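Local coordinates for berberine bridge enzyme-like protein (Arabidopsis thaliana, PDB 5D79) that is a secreted FAD-dependent oxidoreductase of the berberine bridge enzyme-like family, involved in adaptation to salt stress, at residues 82-86 / 131-135. Numbering follows the deposited sequence.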
ATOM      1  N   ILE A  82      22.997  -1.076   0.259  1.00 30.11           N
ATOM      2  CA  ILE A  82      23.412  -2.290  -0.424  1.00 31.92           C
ATOM      3  C   ILE A  82      22.309  -2.718  -1.401  1.00 35.12           C
ATOM      4  O   ILE A  82      21.136  -2.826  -1.025  1.00 33.19           O
ATOM      5  CB  ILE A  82      23.724  -3.437   0.579  1.00 34.17           C
ATOM      6  CG1 ILE A  82      24.702  -2.970   1.667  1.00 34.70           C
ATOM      7  CG2 ILE A  82      24.292  -4.643  -0.139  1.00 30.78           C
ATOM      8  CD1 ILE A  82      24.033  -2.466   2.953  1.00 32.92           C
ATOM      9  N   THR A  83      22.684  -2.922  -2.663  1.00 37.40           N
ATOM     10  CA  THR A  83      21.751  -3.399  -3.684  1.00 37.25           C
ATOM     11  C   THR A  83      22.089  -4.848  -4.038  1.00 36.93           C
ATOM     12  O   THR A  83      22.777  -5.104  -5.025  1.00 37.79           O
ATOM     13  CB  THR A  83      21.767  -2.512  -4.989  1.00 45.20           C
ATOM     14  OG1 THR A  83      23.027  -2.619  -5.673  1.00 42.85           O
ATOM     15  CG2 THR A  83      21.493  -1.053  -4.663  1.00 45.17           C
ATOM     16  N   PRO A  84      21.596  -5.802  -3.226  1.00 35.41           N
ATOM     17  CA  PRO A  84      21.883  -7.231  -3.411  1.00 34.50           C
ATOM     18  C   PRO A  84      21.480  -7.745  -4.796  1.00 37.90           C
ATOM     19  O   PRO A  84      20.543  -7.212  -5.389  1.00 39.14           O
ATOM     20  CB  PRO A  84      21.040  -7.897  -2.317  1.00 30.97           C
ATOM     21  CG  PRO A  84      19.951  -6.889  -2.013  1.00 30.20           C
ATOM     22  CD  PRO A  84      20.614  -5.571  -2.152  1.00 30.17           C
ATOM     23  N   VAL A  85      22.180  -8.759  -5.302  1.00 37.58           N
ATOM     24  CA  VAL A  85      21.844  -9.346  -6.597  1.00 38.17           C
ATOM     25  C   VAL A  85      21.524 -10.838  -6.479  1.00 43.16           C
ATOM     26  O   VAL A  85      20.969 -11.437  -7.402  1.00 50.74           O
ATOM     27  CB  VAL A  85      22.977  -9.149  -7.625  1.00 37.09           C
ATOM     28  CG1 VAL A  85      23.200  -7.658  -7.893  1.00 34.84           C
ATOM     29  CG2 VAL A  85      24.259  -9.829  -7.156  1.00 38.67           C
ATOM     30  N   LYS A  86      21.873 -11.433  -5.346  1.00 38.53           N
ATOM     31  CA  LYS A  86      21.513 -12.817  -5.071  1.00 35.96           C
ATOM     32  C   LYS A  86      21.086 -12.910  -3.620  1.00 35.53           C
ATOM     33  O   LYS A  86      21.417 -12.039  -2.821  1.00 33.29           O
ATOM     34  CB  LYS A  86      22.676 -13.768  -5.374  1.00 32.76           C
ATOM     35  CG  LYS A  86      23.983 -13.383  -4.720  1.00 33.89           C
ATOM     36  CD  LYS A  86      25.157 -14.143  -5.310  1.00 32.17           C
ATOM     37  CE  LYS A  86      26.489 -13.682  -4.708  1.00 42.27           C
ATOM     38  NZ  LYS A  86      26.856 -12.273  -5.062  1.00 42.68           N
ATOM     39  N   ARG A 131      16.071  -3.400  -5.499  1.00 23.35           N
ATOM     40  CA  ARG A 131      15.854  -3.068  -6.900  1.00 31.53           C
ATOM     41  C   ARG A 131      16.388  -4.098  -7.903  1.00 33.64           C
ATOM     42  O   ARG A 131      15.878  -4.195  -9.008  1.00 30.68           O
ATOM     43  CB  ARG A 131      16.485  -1.712  -7.199  1.00 32.33           C
ATOM     44  CG  ARG A 131      18.008  -1.691  -7.164  1.00 28.21           C
ATOM     45  CD  ARG A 131      18.476  -0.284  -7.389  1.00 30.34           C
ATOM     46  NE  ARG A 131      17.620   0.627  -6.643  1.00 33.02           N
ATOM     47  CZ  ARG A 131      17.730   1.948  -6.657  1.00 38.61           C
ATOM     48  NH1 ARG A 131      18.669   2.532  -7.390  1.00 40.44           N
ATOM     49  NH2 ARG A 131      16.895   2.684  -5.934  1.00 40.94           N
ATOM     50  N   ASN A 132      17.407  -4.862  -7.519  1.00 37.44           N
ATOM     51  CA  ASN A 132      18.031  -5.824  -8.429  1.00 37.99           C
ATOM     52  C   ASN A 132      17.359  -7.191  -8.424  1.00 33.67           C
ATOM     53  O   ASN A 132      17.562  -7.990  -9.340  1.00 32.70           O
ATOM     54  CB  ASN A 132      19.515  -5.992  -8.092  1.00 42.74           C
ATOM     55  CG  ASN A 132      20.338  -4.780  -8.464  1.00 47.36           C
ATOM     56  OD1 ASN A 132      19.948  -3.995  -9.337  1.00 48.24           O
ATOM     57  ND2 ASN A 132      21.488  -4.620  -7.811  1.00 49.79           N
ATOM     58  N   LEU A 133      16.574  -7.460  -7.383  1.00 31.48           N
ATOM     59  CA  LEU A 133      15.860  -8.728  -7.265  1.00 32.60           C
ATOM     60  C   LEU A 133      14.377  -8.536  -7.567  1.00 28.94           C
ATOM     61  O   LEU A 133      13.554  -8.409  -6.661  1.00 25.63           O
ATOM     62  CB  LEU A 133      16.050  -9.331  -5.867  1.00 32.51           C
ATOM     63  CG  LEU A 133      17.483  -9.685  -5.465  1.00 33.13           C
ATOM     64  CD1 LEU A 133      17.548 -10.234  -4.044  1.00 35.19           C
ATOM     65  CD2 LEU A 133      18.069 -10.673  -6.459  1.00 30.72           C
ATOM     66  N   ARG A 134      14.047  -8.521  -8.853  1.00 22.39           N
ATOM     67  CA  ARG A 134      12.685  -8.253  -9.290  1.00 28.95           C
ATOM     68  C   ARG A 134      12.226  -9.242 -10.351  1.00 28.29           C
ATOM     69  O   ARG A 134      11.354  -8.933 -11.172  1.00 28.37           O
ATOM     70  CB  ARG A 134      12.569  -6.822  -9.821  1.00 21.32           C
ATOM     71  CG  ARG A 134      13.509  -6.483 -10.949  1.00 22.26           C
ATOM     72  CD  ARG A 134      13.303  -5.048 -11.377  1.00 32.50           C
ATOM     73  NE  ARG A 134      14.562  -4.391 -11.700  1.00 37.64           N
ATOM     74  CZ  ARG A 134      14.660  -3.214 -12.310  1.00 41.77           C
ATOM     75  NH1 ARG A 134      15.855  -2.692 -12.555  1.00 45.82           N
ATOM     76  NH2 ARG A 134      13.563  -2.566 -12.683  1.00 41.01           N
ATOM     77  N   SER A 135      12.809 -10.434 -10.329  1.00 28.74           N
ATOM     78  CA  SER A 135      12.505 -11.449 -11.328  1.00 32.81           C
ATOM     79  C   SER A 135      11.111 -12.030 -11.127  1.00 32.97           C
ATOM     80  O   SER A 135      10.740 -12.395 -10.009  1.00 34.07           O
ATOM     81  CB  SER A 135      13.550 -12.563 -11.288  1.00 37.37           C
ATOM     82  OG  SER A 135      14.835 -12.065 -11.631  1.00 43.78           O
TER
HETATM   83  O   HOH W   1      19.122  -5.028  -5.128  1.00 31.01           O
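Leu133 and Asn132 bury the largest areas in this contact, followed by Thr83. Thr83 meets Asn132 and Arg131, while Leu133 meets the backbone of residues 84-86. Leu133 and Asn132 both direct their CA-to-CB bonds toward 82-86. Leu133 is buried. Its CD2 lies 3.1 Å from Val85 O and 4.0 Å from Lys86 N, and its CG is 3.9 Å from Pro84 O. Its closest approaches in 82-86 are therefore to backbone atoms. Asn132 works on the same backbone with a polar group. Its ND2 gives a weak hydrogen bond to Thr83 O (3.1 Å, 134° at the hydrogen). The same ND2 is 3.5 Å from Val85 CG1. A water joins the two main chains: it donates to Pro84 O at 2.6 Å and accepts from Asn132 N at 2.9 Å.

Strands 80-82 and 125-129 are parallel neighbours in the mixed sheet of the PCMH-type FAD-binding domain, and Ile82 bonds through its backbone to Val127 and Asp129. The contact lies just past the ends of both. There the first chain turns into helix 87-100, while the second loops over to strand 136-139 of another sheet. Past the ladder, polar links between these two segments include the bridging water and the weak bond from the Asn132 amide.

Thr83 points toward the other loop, and its CG2 meets Arg131 CD at 4.1 Å. The guanidinium of Arg131 is held by a salt bridge to Asp129. Lys86 pairs with Asp89, in the first turn of helix 87-100. The bound FAD is about 9 Å from the side chain of Leu133.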